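Local coordinates for protein alpha-14 giardin (Giardia lamblia, PDB 3CHJ) that binds calcium ions as an annexin and may act as a calcium-regulated structural element linking the phospholipid bilayer to the underlying axoneme, at residues 198-201 with 202-205; 158-161 with 162-166; 48-51 with 52-56; 40-43 with 44-47. All coordinates share one frame; numbering follows the deposited sequence.

How the interactions relate
From the N terminus the chain first meets interaction 4, at the start of helix 41-55. Interaction 3 follows directly and ends the same helix, its centre about 13 Å further on. Later, interaction 2 turns the loop after helix 144-154 into helix 162-177. Interaction 1 then forms the first turns of helix 198-211. All four are local and run in series, so none nests or crosses, and none closes a long loop. Interactions 1 and 2 touch through Asp200 with Arg160 and Gln203 with Thr162, joining helix 198-211 to the start of helix 162-177 and the loop before it. Their centres lie about 47 and 52 Å from that of interaction 3, on the opposite side of the molecule.

Interaction 1. Residues 198-201 with 202-205; sequences RADF and RQLH
Arg198 O is held by Arg202 N at 2.9 Å, with an N-H...O angle of 164°. It is the first of four successive i to i+4 bonds that set up the opening turns of an alpha-helix. The last of them runs from His205 N to Phe201 O, also at 2.9 Å. The chain of Arg202 folds over the same carbonyl, and its CG comes within 3.3 Å of Arg198 O. Arg202 CD then meets Arg198 CG at 3.9 Å. These two arginines lie side by side and point the same way, but only their aliphatic parts touch. Each chain bends at chi3, and the guanidinium planes end up 44° apart. The NE atoms of Arg198 and Arg202 stay 6.6 Å from each other. Both charges have other partners: Arg198 bonds to Phe239 O and forms a salt bridge with Glu112, while Arg202 bonds to Tyr241 O. On another side of the helix, Asp200 and Gln203 also run alongside each other, with carboxylate and amide planes nearly perpendicular (79°). Their ends reach the loop and first turn of 158-166, where Asp200 OD2 accepts the N-H of Arg160 and Gln203 NE2 bonds to Thr162 OG1. Phe201 and Leu204 are buried against Ile192 of helix 186-195, and Leu204 also packs on Leu169 of helix 162-177, so helix 198-211 sits against both.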
ATOM      1  N   ARG A 198      -3.818  10.441 -12.405  1.00 13.83           N
ATOM      2  CA  ARG A 198      -5.016   9.629 -12.179  1.00 14.13           C
ATOM      3  C   ARG A 198      -6.109   9.965 -13.201  1.00 14.87           C
ATOM      4  O   ARG A 198      -6.698   9.065 -13.787  1.00 14.87           O
ATOM      5  CB  ARG A 198      -5.539   9.799 -10.758  1.00 14.89           C
ATOM      6  CG  ARG A 198      -6.950   9.239 -10.546  1.00 16.01           C
ATOM      7  CD  ARG A 198      -7.290   8.967  -9.084  1.00 18.34           C
ATOM      8  NE  ARG A 198      -6.384   7.996  -8.468  1.00 18.05           N
ATOM      9  CZ  ARG A 198      -5.452   8.324  -7.580  1.00 17.02           C
ATOM     10  NH1 ARG A 198      -5.318   9.588  -7.180  1.00 21.23           N
ATOM     11  NH2 ARG A 198      -4.667   7.387  -7.055  1.00 17.71           N
ATOM     12  N   ALA A 199      -6.344  11.259 -13.430  1.00 15.81           N
ATOM     13  CA  ALA A 199      -7.413  11.664 -14.356  1.00 16.03           C
ATOM     14  C   ALA A 199      -7.133  11.179 -15.768  1.00 15.51           C
ATOM     15  O   ALA A 199      -8.024  10.623 -16.442  1.00 17.29           O
ATOM     16  CB  ALA A 199      -7.581  13.183 -14.335  1.00 16.30           C
ATOM     17  N   ASP A 200      -5.895  11.365 -16.226  1.00 14.95           N
ATOM     18  CA  ASP A 200      -5.507  10.888 -17.561  1.00 14.55           C
ATOM     19  C   ASP A 200      -5.512   9.365 -17.685  1.00 14.12           C
ATOM     20  O   ASP A 200      -5.869   8.831 -18.733  1.00 14.31           O
ATOM     21  CB  ASP A 200      -4.161  11.456 -17.993  1.00 15.46           C
ATOM     22  CG  ASP A 200      -4.225  12.946 -18.283  1.00 17.90           C
ATOM     23  OD1 ASP A 200      -5.363  13.445 -18.473  1.00 20.02           O
ATOM     24  OD2 ASP A 200      -3.153  13.593 -18.331  1.00 19.37           O
ATOM     25  N   PHE A 201      -5.092   8.675 -16.624  1.00 13.38           N
ATOM     26  CA  PHE A 201      -5.089   7.216 -16.662  1.00 13.87           C
ATOM     27  C   PHE A 201      -6.525   6.668 -16.719  1.00 13.89           C
ATOM     28  O   PHE A 201      -6.816   5.711 -17.477  1.00 14.08           O
ATOM     29  CB  PHE A 201      -4.315   6.617 -15.476  1.00 13.61           C
ATOM     30  CG  PHE A 201      -4.077   5.155 -15.630  1.00 13.61           C
ATOM     31  CD1 PHE A 201      -3.002   4.692 -16.375  1.00 12.71           C
ATOM     32  CD2 PHE A 201      -4.992   4.239 -15.098  1.00 11.96           C
ATOM     33  CE1 PHE A 201      -2.785   3.315 -16.539  1.00 12.75           C
ATOM     34  CE2 PHE A 201      -4.803   2.866 -15.272  1.00 10.38           C
ATOM     35  CZ  PHE A 201      -3.694   2.405 -15.996  1.00 12.49           C
ATOM     36  N   ARG A 202      -7.416   7.280 -15.934  1.00 14.08           N
ATOM     37  CA  ARG A 202      -8.823   6.891 -15.964  1.00 15.06           C
ATOM     38  C   ARG A 202      -9.396   7.120 -17.362  1.00 14.95           C
ATOM     39  O   ARG A 202     -10.070   6.241 -17.904  1.00 14.75           O
ATOM     40  CB  ARG A 202      -9.624   7.611 -14.888  1.00 15.31           C
ATOM     41  CG  ARG A 202      -9.341   7.071 -13.479  1.00 15.90           C
ATOM     42  CD  ARG A 202     -10.057   7.841 -12.390  1.00 18.48           C
ATOM     43  NE  ARG A 202     -11.502   7.947 -12.646  1.00 20.03           N
ATOM     44  CZ  ARG A 202     -12.386   6.975 -12.419  1.00 21.66           C
ATOM     45  NH1 ARG A 202     -11.999   5.793 -11.944  1.00 21.85           N
ATOM     46  NH2 ARG A 202     -13.672   7.174 -12.686  1.00 25.54           N
ATOM     47  N   GLN A 203      -9.050   8.252 -17.964  1.00 15.44           N
ATOM     48  CA  GLN A 203      -9.512   8.558 -19.319  1.00 16.80           C
ATOM     49  C   GLN A 203      -8.998   7.506 -20.294  1.00 15.64           C
ATOM     50  O   GLN A 203      -9.769   6.949 -21.083  1.00 15.90           O
ATOM     51  CB  GLN A 203      -9.092   9.976 -19.727  1.00 16.74           C
ATOM     52  CG  GLN A 203      -9.660  10.464 -21.042  1.00 19.65           C
ATOM     53  CD  GLN A 203      -9.227  11.878 -21.378  1.00 19.88           C
ATOM     54  OE1 GLN A 203      -8.904  12.678 -20.496  1.00 23.00           O
ATOM     55  NE2 GLN A 203      -9.194  12.185 -22.679  1.00 23.74           N
ATOM     56  N   LEU A 204      -7.692   7.213 -20.238  1.00 15.05           N
ATOM     57  CA  LEU A 204      -7.090   6.207 -21.115  1.00 14.64           C
ATOM     58  C   LEU A 204      -7.763   4.823 -20.967  1.00 14.96           C
ATOM     59  O   LEU A 204      -8.009   4.130 -21.950  1.00 13.83           O
ATOM     60  CB  LEU A 204      -5.579   6.094 -20.848  1.00 14.65           C
ATOM     61  CG  LEU A 204      -4.828   5.225 -21.865  1.00 15.21           C
ATOM     62  CD1 LEU A 204      -4.631   5.967 -23.214  1.00 16.12           C
ATOM     63  CD2 LEU A 204      -3.490   4.761 -21.272  1.00 16.36           C
ATOM     64  N   HIS A 205      -8.024   4.421 -19.720  1.00 14.69           N
ATOM     65  CA  HIS A 205      -8.729   3.172 -19.431  1.00 15.18           C
ATOM     66  C   HIS A 205     -10.061   3.112 -20.167  1.00 15.25           C
ATOM     67  O   HIS A 205     -10.351   2.115 -20.834  1.00 15.09           O
ATOM     68  CB  HIS A 205      -8.909   3.025 -17.918  1.00 15.22           C
ATOM     69  CG  HIS A 205      -9.798   1.891 -17.494  1.00 16.57           C
ATOM     70  ND1 HIS A 205      -9.334   0.825 -16.751  1.00 19.36           N
ATOM     71  CD2 HIS A 205     -11.130   1.689 -17.644  1.00 16.30           C
ATOM     72  CE1 HIS A 205     -10.340   0.011 -16.472  1.00 19.31           C
ATOM     73  NE2 HIS A 205     -11.439   0.508 -17.010  1.00 19.32           N
TER

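Interaction 2. Residues 158-161 with 162-166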
ATOM      1  N   ILE A 158       2.390  14.255 -14.633  1.00 23.51           N
ATOM      2  CA  ILE A 158       2.005  15.557 -15.181  1.00 24.38           C
ATOM      3  C   ILE A 158       0.849  15.431 -16.188  1.00 23.60           C
ATOM      4  O   ILE A 158       0.808  14.460 -16.947  1.00 23.30           O
ATOM      5  CB  ILE A 158       3.227  16.314 -15.806  1.00 25.10           C
ATOM      6  CG1 ILE A 158       3.701  15.695 -17.142  1.00 27.29           C
ATOM      7  CG2 ILE A 158       4.371  16.483 -14.776  1.00 26.77           C
ATOM      8  CD1 ILE A 158       4.090  14.212 -17.152  1.00 30.03           C
ATOM      9  N   PRO A 159      -0.095  16.398 -16.176  1.00 23.31           N
ATOM     10  CA  PRO A 159      -1.230  16.351 -17.103  1.00 23.11           C
ATOM     11  C   PRO A 159      -0.851  16.359 -18.577  1.00 23.17           C
ATOM     12  O   PRO A 159       0.182  16.913 -18.966  1.00 22.71           O
ATOM     13  CB  PRO A 159      -2.040  17.605 -16.741  1.00 23.02           C
ATOM     14  CG  PRO A 159      -1.644  17.911 -15.330  1.00 23.66           C
ATOM     15  CD  PRO A 159      -0.184  17.571 -15.287  1.00 23.92           C
ATOM     16  N   ARG A 160      -1.699  15.718 -19.378  1.00 22.39           N
ATOM     17  CA  ARG A 160      -1.506  15.564 -20.818  1.00 23.31           C
ATOM     18  C   ARG A 160      -2.806  15.923 -21.500  1.00 22.88           C
ATOM     19  O   ARG A 160      -3.867  15.882 -20.873  1.00 23.40           O
ATOM     20  CB  ARG A 160      -1.203  14.112 -21.166  1.00 23.89           C
ATOM     21  CG  ARG A 160       0.182  13.701 -20.868  1.00 26.81           C
ATOM     22  CD  ARG A 160       0.243  12.195 -20.920  1.00 26.22           C
ATOM     23  NE  ARG A 160       1.629  11.743 -21.009  1.00 28.31           N
ATOM     24  CZ  ARG A 160       2.435  11.582 -19.975  1.00 25.64           C
ATOM     25  NH1 ARG A 160       2.016  11.828 -18.734  1.00 22.36           N
ATOM     26  NH2 ARG A 160       3.678  11.177 -20.190  1.00 29.64           N
ATOM     27  N   ASP A 161      -2.737  16.246 -22.783  1.00 23.01           N
ATOM     28  CA  ASP A 161      -3.963  16.487 -23.547  1.00 23.43           C
ATOM     29  C   ASP A 161      -4.484  15.215 -24.216  1.00 22.58           C
ATOM     30  O   ASP A 161      -3.781  14.196 -24.288  1.00 22.09           O
ATOM     31  CB  ASP A 161      -3.786  17.636 -24.553  1.00 24.18           C
ATOM     32  CG  ASP A 161      -2.635  17.415 -25.514  1.00 27.51           C
ATOM     33  OD1 ASP A 161      -2.463  16.286 -26.033  1.00 27.80           O
ATOM     34  OD2 ASP A 161      -1.894  18.395 -25.767  1.00 32.68           O
ATOM     35  N   THR A 162      -5.733  15.275 -24.691  1.00 22.06           N
ATOM     36  CA  THR A 162      -6.376  14.124 -25.303  1.00 21.61           C
ATOM     37  C   THR A 162      -5.589  13.568 -26.495  1.00 20.43           C
ATOM     38  O   THR A 162      -5.542  12.357 -26.696  1.00 20.20           O
ATOM     39  CB  THR A 162      -7.838  14.438 -25.665  1.00 21.97           C
ATOM     40  OG1 THR A 162      -8.520  14.849 -24.475  1.00 24.71           O
ATOM     41  CG2 THR A 162      -8.547  13.232 -26.255  1.00 23.33           C
ATOM     42  N   HIS A 163      -4.958  14.445 -27.287  1.00 19.64           N
ATOM     43  CA  HIS A 163      -4.139  13.990 -28.421  1.00 19.70           C
ATOM     44  C   HIS A 163      -3.032  13.021 -27.997  1.00 18.95           C
ATOM     45  O   HIS A 163      -2.820  11.996 -28.645  1.00 17.32           O
ATOM     46  CB  HIS A 163      -3.537  15.171 -29.207  1.00 20.04           C
ATOM     47  CG  HIS A 163      -2.681  14.751 -30.374  1.00 21.15           C
ATOM     48  ND1 HIS A 163      -3.208  14.231 -31.536  1.00 24.16           N
ATOM     49  CD2 HIS A 163      -1.338  14.769 -30.549  1.00 23.12           C
ATOM     50  CE1 HIS A 163      -2.228  13.942 -32.375  1.00 23.59           C
ATOM     51  NE2 HIS A 163      -1.081  14.260 -31.801  1.00 25.35           N
ATOM     52  N   GLU A 164      -2.343  13.358 -26.912  1.00 19.83           N
ATOM     53  CA  GLU A 164      -1.268  12.507 -26.401  1.00 21.43           C
ATOM     54  C   GLU A 164      -1.822  11.165 -25.930  1.00 20.44           C
ATOM     55  O   GLU A 164      -1.210  10.131 -26.155  1.00 20.32           O
ATOM     56  CB  GLU A 164      -0.516  13.216 -25.274  1.00 21.17           C
ATOM     57  CG  GLU A 164       0.171  14.515 -25.710  1.00 24.71           C
ATOM     58  CD  GLU A 164       0.677  15.345 -24.533  1.00 25.95           C
ATOM     59  OE1 GLU A 164      -0.069  16.222 -24.010  1.00 30.21           O
ATOM     60  OE2 GLU A 164       1.841  15.131 -24.140  1.00 31.51           O
ATOM     61  N   LEU A 165      -3.003  11.196 -25.322  1.00 20.33           N
ATOM     62  CA  LEU A 165      -3.667   9.962 -24.897  1.00 19.88           C
ATOM     63  C   LEU A 165      -4.042   9.102 -26.081  1.00 20.23           C
ATOM     64  O   LEU A 165      -3.860   7.888 -26.037  1.00 19.68           O
ATOM     65  CB  LEU A 165      -4.893  10.248 -24.029  1.00 19.63           C
ATOM     66  CG  LEU A 165      -4.688  10.301 -22.515  1.00 20.92           C
ATOM     67  CD1 LEU A 165      -3.650  11.332 -22.137  1.00 20.35           C
ATOM     68  CD2 LEU A 165      -6.019  10.595 -21.825  1.00 20.47           C
ATOM     69  N   GLU A 166      -4.564   9.721 -27.147  1.00 19.56           N
ATOM     70  CA  GLU A 166      -4.872   8.973 -28.368  1.00 21.03           C
ATOM     71  C   GLU A 166      -3.631   8.290 -28.953  1.00 19.92           C
ATOM     72  O   GLU A 166      -3.697   7.132 -29.374  1.00 20.94           O
ATOM     73  CB  GLU A 166      -5.536   9.865 -29.430  1.00 20.65           C
ATOM     74  CG  GLU A 166      -6.866  10.504 -29.012  1.00 25.31           C
ATOM     75  CD  GLU A 166      -8.070   9.557 -29.079  1.00 30.71           C
ATOM     76  OE1 GLU A 166      -7.898   8.361 -29.418  1.00 32.94           O
ATOM     77  OE2 GLU A 166      -9.200  10.029 -28.789  1.00 33.61           O
TER
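This is a capping box at the start of helix 162-177, where the loop after helix 144-154 turns into the helix. Asp161 is the N-cap and Glu164 the third helical residue, and each side chain accepts the other's backbone N-H. Glu164 N reaches Asp161 OD1 at 3.1 Å, nearly in line with the C-O bond. The return bond, from Asp161 N to Glu164 OE1, is 2.9 Å long and almost straight at 172°. It meets the Glu164 carboxylate from above its plane, 35° out. Asp161 CG sits between its own backbone N and carbonyl carbon (chi1 56°), which turns OD1 back over the helix end. The exchange brings two acceptors close together, with Asp161 OD1 only 3.1 Å from Glu164 OE1. The helix N-terminus and the two N-H donors probably ease this crowding of charge. Arg160 crosses Glu164 at about a right angle, but its guanidinium goes on to Thr195. Leu165 turns inward beside the box, its CD1 3.8 Å from Arg160 CB and 3.6 Å from Asp161 O.

Interaction 3. Residues 48-51 with 52-56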
ATOM      1  N   GLN A  48       2.165   7.699  21.669  1.00 21.08           N
ATOM      2  CA  GLN A  48       3.283   6.759  21.776  1.00 21.98           C
ATOM      3  C   GLN A  48       4.502   7.363  22.496  1.00 22.47           C
ATOM      4  O   GLN A  48       5.122   6.719  23.363  1.00 22.62           O
ATOM      5  CB  GLN A  48       3.685   6.222  20.397  1.00 21.96           C
ATOM      6  CG  GLN A  48       4.973   5.407  20.433  1.00 24.92           C
ATOM      7  CD  GLN A  48       5.074   4.410  19.313  1.00 28.14           C
ATOM      8  OE1 GLN A  48       4.136   4.238  18.533  1.00 31.51           O
ATOM      9  NE2 GLN A  48       6.210   3.725  19.231  1.00 30.30           N
ATOM     10  N   ARG A  49       4.833   8.598  22.140  1.00 22.66           N
ATOM     11  CA  ARG A  49       5.929   9.312  22.779  1.00 23.78           C
ATOM     12  C   ARG A  49       5.633   9.507  24.267  1.00 24.53           C
ATOM     13  O   ARG A  49       6.507   9.325  25.115  1.00 25.82           O
ATOM     14  CB  ARG A  49       6.160  10.656  22.083  1.00 23.16           C
ATOM     15  CG  ARG A  49       6.909  10.557  20.755  1.00 22.61           C
ATOM     16  CD  ARG A  49       6.691  11.826  19.933  1.00 23.67           C
ATOM     17  NE  ARG A  49       7.461  11.839  18.692  1.00 24.13           N
ATOM     18  CZ  ARG A  49       7.519  12.885  17.866  1.00 23.33           C
ATOM     19  NH1 ARG A  49       6.853  13.996  18.158  1.00 24.00           N
ATOM     20  NH2 ARG A  49       8.252  12.817  16.762  1.00 26.46           N
ATOM     21  N   THR A  50       4.388   9.834  24.581  1.00 24.94           N
ATOM     22  CA  THR A  50       3.959  10.106  25.960  1.00 26.13           C
ATOM     23  C   THR A  50       3.931   8.826  26.811  1.00 26.86           C
ATOM     24  O   THR A  50       4.161   8.873  28.023  1.00 26.66           O
ATOM     25  CB  THR A  50       2.584  10.815  25.962  1.00 26.29           C
ATOM     26  OG1 THR A  50       2.695  12.044  25.234  1.00 26.07           O
ATOM     27  CG2 THR A  50       2.102  11.131  27.380  1.00 27.86           C
ATOM     28  N   PHE A  51       3.655   7.693  26.159  1.00 27.47           N
ATOM     29  CA  PHE A  51       3.644   6.377  26.815  1.00 28.06           C
ATOM     30  C   PHE A  51       4.923   6.124  27.613  1.00 29.40           C
ATOM     31  O   PHE A  51       4.869   5.697  28.773  1.00 29.07           O
ATOM     32  CB  PHE A  51       3.462   5.271  25.767  1.00 27.09           C
ATOM     33  CG  PHE A  51       3.211   3.903  26.356  1.00 26.00           C
ATOM     34  CD1 PHE A  51       1.911   3.454  26.563  1.00 24.46           C
ATOM     35  CD2 PHE A  51       4.271   3.063  26.688  1.00 23.70           C
ATOM     36  CE1 PHE A  51       1.666   2.193  27.102  1.00 24.35           C
ATOM     37  CE2 PHE A  51       4.036   1.797  27.240  1.00 24.57           C
ATOM     38  CZ  PHE A  51       2.732   1.367  27.442  1.00 24.68           C
ATOM     39  N   GLN A  52       6.064   6.371  26.975  1.00 30.95           N
ATOM     40  CA  GLN A  52       7.366   6.223  27.612  1.00 33.20           C
ATOM     41  C   GLN A  52       7.499   7.147  28.826  1.00 33.71           C
ATOM     42  O   GLN A  52       7.935   6.715  29.887  1.00 33.91           O
ATOM     43  CB  GLN A  52       8.494   6.474  26.596  1.00 33.76           C
ATOM     44  CG  GLN A  52       9.854   6.874  27.205  1.00 37.18           C
ATOM     45  CD  GLN A  52      10.421   5.833  28.161  1.00 40.26           C
ATOM     46  OE1 GLN A  52      10.143   4.638  28.035  1.00 42.42           O
ATOM     47  NE2 GLN A  52      11.224   6.285  29.120  1.00 41.12           N
ATOM     48  N   ALA A  53       7.114   8.411  28.658  1.00 34.37           N
ATOM     49  CA  ALA A  53       7.220   9.399  29.731  1.00 35.03           C
ATOM     50  C   ALA A  53       6.401   8.982  30.959  1.00 35.25           C
ATOM     51  O   ALA A  53       6.879   9.078  32.094  1.00 35.54           O
ATOM     52  CB  ALA A  53       6.793  10.781  29.229  1.00 34.77           C
ATOM     53  N   ILE A  54       5.182   8.499  30.711  1.00 35.45           N
ATOM     54  CA  ILE A  54       4.242   8.087  31.762  1.00 35.77           C
ATOM     55  C   ILE A  54       4.601   6.747  32.430  1.00 36.09           C
ATOM     56  O   ILE A  54       4.583   6.643  33.660  1.00 36.44           O
ATOM     57  CB  ILE A  54       2.775   8.077  31.235  1.00 35.83           C
ATOM     58  CG1 ILE A  54       2.288   9.511  31.007  1.00 35.63           C
ATOM     59  CG2 ILE A  54       1.824   7.334  32.198  1.00 36.19           C
ATOM     60  CD1 ILE A  54       0.890   9.613  30.458  1.00 35.76           C
ATOM     61  N   THR A  55       4.940   5.741  31.627  1.00 36.08           N
ATOM     62  CA  THR A  55       5.153   4.377  32.129  1.00 35.84           C
ATOM     63  C   THR A  55       6.626   4.049  32.384  1.00 35.86           C
ATOM     64  O   THR A  55       6.938   3.078  33.078  1.00 36.58           O
ATOM     65  CB  THR A  55       4.590   3.306  31.153  1.00 35.93           C
ATOM     66  OG1 THR A  55       5.386   3.294  29.962  1.00 35.09           O
ATOM     67  CG2 THR A  55       3.121   3.573  30.804  1.00 35.60           C
ATOM     68  N   GLY A  56       7.533   4.835  31.804  1.00 35.67           N
ATOM     69  CA  GLY A  56       8.967   4.563  31.924  1.00 34.60           C
ATOM     70  C   GLY A  56       9.422   3.414  31.032  1.00 34.07           C
ATOM     71  O   GLY A  56      10.597   3.039  31.043  1.00 34.61           O
TER
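Phe51 and Thr55 make the tight part of this contact, in the last turns of helix 41-55. The helix stops at Gly56, the first residue to leave helical geometry, with a positive phi of 76°. Phe51 O is gripped twice by Thr55. The backbone N-H of Thr55 approaches at 2.9 Å from one face of the carbonyl plane. The hydroxyl of Thr55 comes from the opposite face, with OG1 2.7 Å from Phe51 O and well above the plane. This is the familiar bond of a helical threonine to the carbonyl four residues earlier. OG1 gets there because it sits between the backbone N and the carbonyl carbon of its own residue (chi1 69°), and it also bonds to Thr57 N beyond the helix. The methyl of Thr55 is thereby placed over the Phe51 ring. The ring is buried, packed on Val16 and Val19 of helix 12-24 and on Phe62. The other flank is more exposed. Ala53 CB lies 3.5 Å from Thr50 O. The one close apolar touch here is Ile54 CD1 against Thr50 CG2 at 3.6 Å. The Thr50 hydroxyl turns back to Asn46 O, and Thr50 and Ile54 also touch Val12 and Thr13 of helix 12-24. On the tight side, Thr55 CG2 stands 4.0 Å above the centre of the Phe51 ring, a CH-pi contact only 10° off the ring normal.

Interaction 4. Residues 40-43 with 44-47; sequences PPNQ and LRNM
Leu44 folds back along the backbone of Pro40 and Pro41, at the start of helix 41-55. Its CB lies 3.6 Å from Pro41 O. Its CG is as close to Pro40 O, also 3.6 Å away. CG is anti to the carbonyl carbon of Leu44 (chi1 -62°), which directs the chain back toward the preceding turn. At the tip, CD1 approaches Pro41 CA at 4.1 Å and Pro40 O at 4.0 Å. Leu44 is buried, and its side chain also touches Arg274 in a distant loop. The backbone N-H of Leu44 donates to the same Pro40 O, with N and O 3.1 Å apart. Three more i to i+4 bonds follow in step, ending with Met47 N to Gln43 O at 2.9 Å.

Asn42 and Arg45 lie on a more exposed side. They run side by side and point the same way. Asn42 OD1 sits over one face of the Arg45 guanidinium, 3.8 Å from NH2, with the amide and guanidinium planes 32° apart. Gln43 extends away from its neighbours to the C-terminal end of the model, where it bonds to Met321 N and Ser320 OG. Met47 turns inward onto Val15, Val16 and Val19 of helix 12-24. A proline is well suited to the first place of a helix, since its nitrogen has no hydrogen and the first turn of an alpha-helix asks for no backbone donor there. This is an alpha-helix N-terminus with proline at the N-cap and at the first helical position, in the all-helical annexin fold.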
ATOM      1  N   PRO A  40      -6.309  10.843  14.750  1.00 19.53           N
ATOM      2  CA  PRO A  40      -5.381  11.054  13.636  1.00 19.79           C
ATOM      3  C   PRO A  40      -3.965  10.570  13.971  1.00 19.52           C
ATOM      4  O   PRO A  40      -3.587  10.544  15.136  1.00 18.91           O
ATOM      5  CB  PRO A  40      -5.400  12.577  13.438  1.00 20.29           C
ATOM      6  CG  PRO A  40      -5.859  13.135  14.724  1.00 21.49           C
ATOM      7  CD  PRO A  40      -6.765  12.115  15.348  1.00 19.75           C
ATOM      8  N   PRO A  41      -3.188  10.153  12.955  1.00 19.83           N
ATOM      9  CA  PRO A  41      -1.843   9.613  13.178  1.00 20.09           C
ATOM     10  C   PRO A  41      -0.901  10.490  14.002  1.00 20.73           C
ATOM     11  O   PRO A  41      -0.088   9.960  14.761  1.00 20.03           O
ATOM     12  CB  PRO A  41      -1.310   9.431  11.751  1.00 20.11           C
ATOM     13  CG  PRO A  41      -2.534   9.100  10.987  1.00 19.90           C
ATOM     14  CD  PRO A  41      -3.571  10.055  11.537  1.00 20.39           C
ATOM     15  N   ASN A  42      -0.999  11.810  13.868  1.00 21.29           N
ATOM     16  CA  ASN A  42      -0.096  12.670  14.627  1.00 22.43           C
ATOM     17  C   ASN A  42      -0.364  12.593  16.119  1.00 21.81           C
ATOM     18  O   ASN A  42       0.571  12.655  16.915  1.00 21.64           O
ATOM     19  CB  ASN A  42      -0.133  14.118  14.122  1.00 24.35           C
ATOM     20  CG  ASN A  42       0.585  14.288  12.785  1.00 27.59           C
ATOM     21  OD1 ASN A  42       1.654  13.701  12.539  1.00 31.91           O
ATOM     22  ND2 ASN A  42       0.002  15.107  11.912  1.00 32.56           N
ATOM     23  N   GLN A  43      -1.629  12.420  16.478  1.00 20.55           N
ATOM     24  CA  GLN A  43      -2.011  12.251  17.881  1.00 20.46           C
ATOM     25  C   GLN A  43      -1.605  10.876  18.401  1.00 19.29           C
ATOM     26  O   GLN A  43      -1.220  10.734  19.567  1.00 19.53           O
ATOM     27  CB  GLN A  43      -3.512  12.475  18.085  1.00 20.56           C
ATOM     28  CG  GLN A  43      -3.942  13.897  17.753  1.00 22.13           C
ATOM     29  CD  GLN A  43      -5.307  14.286  18.307  1.00 23.86           C
ATOM     30  OE1 GLN A  43      -6.074  13.460  18.803  1.00 25.15           O
ATOM     31  NE2 GLN A  43      -5.607  15.574  18.220  1.00 27.24           N
ATOM     32  N   LEU A  44      -1.708   9.853  17.549  1.00 18.25           N
ATOM     33  CA  LEU A  44      -1.253   8.514  17.938  1.00 16.86           C
ATOM     34  C   LEU A  44       0.256   8.494  18.187  1.00 17.96           C
ATOM     35  O   LEU A  44       0.730   7.853  19.127  1.00 17.33           O
ATOM     36  CB  LEU A  44      -1.650   7.494  16.870  1.00 16.73           C
ATOM     37  CG  LEU A  44      -3.158   7.325  16.636  1.00 15.25           C
ATOM     38  CD1 LEU A  44      -3.450   6.505  15.359  1.00 16.12           C
ATOM     39  CD2 LEU A  44      -3.862   6.702  17.862  1.00 15.25           C
ATOM     40  N   ARG A  45       1.015   9.193  17.341  1.00 17.52           N
ATOM     41  CA  ARG A  45       2.443   9.319  17.583  1.00 18.64           C
ATOM     42  C   ARG A  45       2.722  10.092  18.868  1.00 18.93           C
ATOM     43  O   ARG A  45       3.611   9.710  19.619  1.00 19.10           O
ATOM     44  CB  ARG A  45       3.185   9.936  16.399  1.00 19.17           C
ATOM     45  CG  ARG A  45       4.703   9.998  16.643  1.00 21.59           C
ATOM     46  CD  ARG A  45       5.433  10.732  15.539  1.00 25.34           C
ATOM     47  NE  ARG A  45       4.962  12.110  15.398  1.00 28.33           N
ATOM     48  CZ  ARG A  45       5.393  12.952  14.464  1.00 28.45           C
ATOM     49  NH1 ARG A  45       6.299  12.556  13.585  1.00 29.42           N
ATOM     50  NH2 ARG A  45       4.909  14.184  14.408  1.00 30.12           N
ATOM     51  N   ASN A  46       1.957  11.150  19.128  1.00 19.61           N
ATOM     52  CA  ASN A  46       2.155  11.880  20.380  1.00 20.58           C
ATOM     53  C   ASN A  46       1.918  10.981  21.581  1.00 20.90           C
ATOM     54  O   ASN A  46       2.706  10.986  22.536  1.00 21.35           O
ATOM     55  CB  ASN A  46       1.263  13.118  20.475  1.00 21.17           C
ATOM     56  CG  ASN A  46       1.497  13.889  21.776  1.00 23.74           C
ATOM     57  OD1 ASN A  46       0.582  14.060  22.582  1.00 27.80           O
ATOM     58  ND2 ASN A  46       2.748  14.305  22.006  1.00 23.76           N
ATOM     59  N   MET A  47       0.838  10.203  21.516  1.00 20.51           N
ATOM     60  CA  MET A  47       0.497   9.250  22.566  1.00 20.82           C
ATOM     61  C   MET A  47       1.608   8.216  22.763  1.00 21.39           C
ATOM     62  O   MET A  47       1.957   7.886  23.900  1.00 21.22           O
ATOM     63  CB  MET A  47      -0.846   8.581  22.250  1.00 21.17           C
ATOM     64  CG  MET A  47      -1.360   7.625  23.321  1.00 22.14           C
ATOM     65  SD  MET A  47      -0.650   5.993  23.133  1.00 24.31           S
ATOM     66  CE  MET A  47      -1.296   5.524  21.513  1.00 25.27           C
TER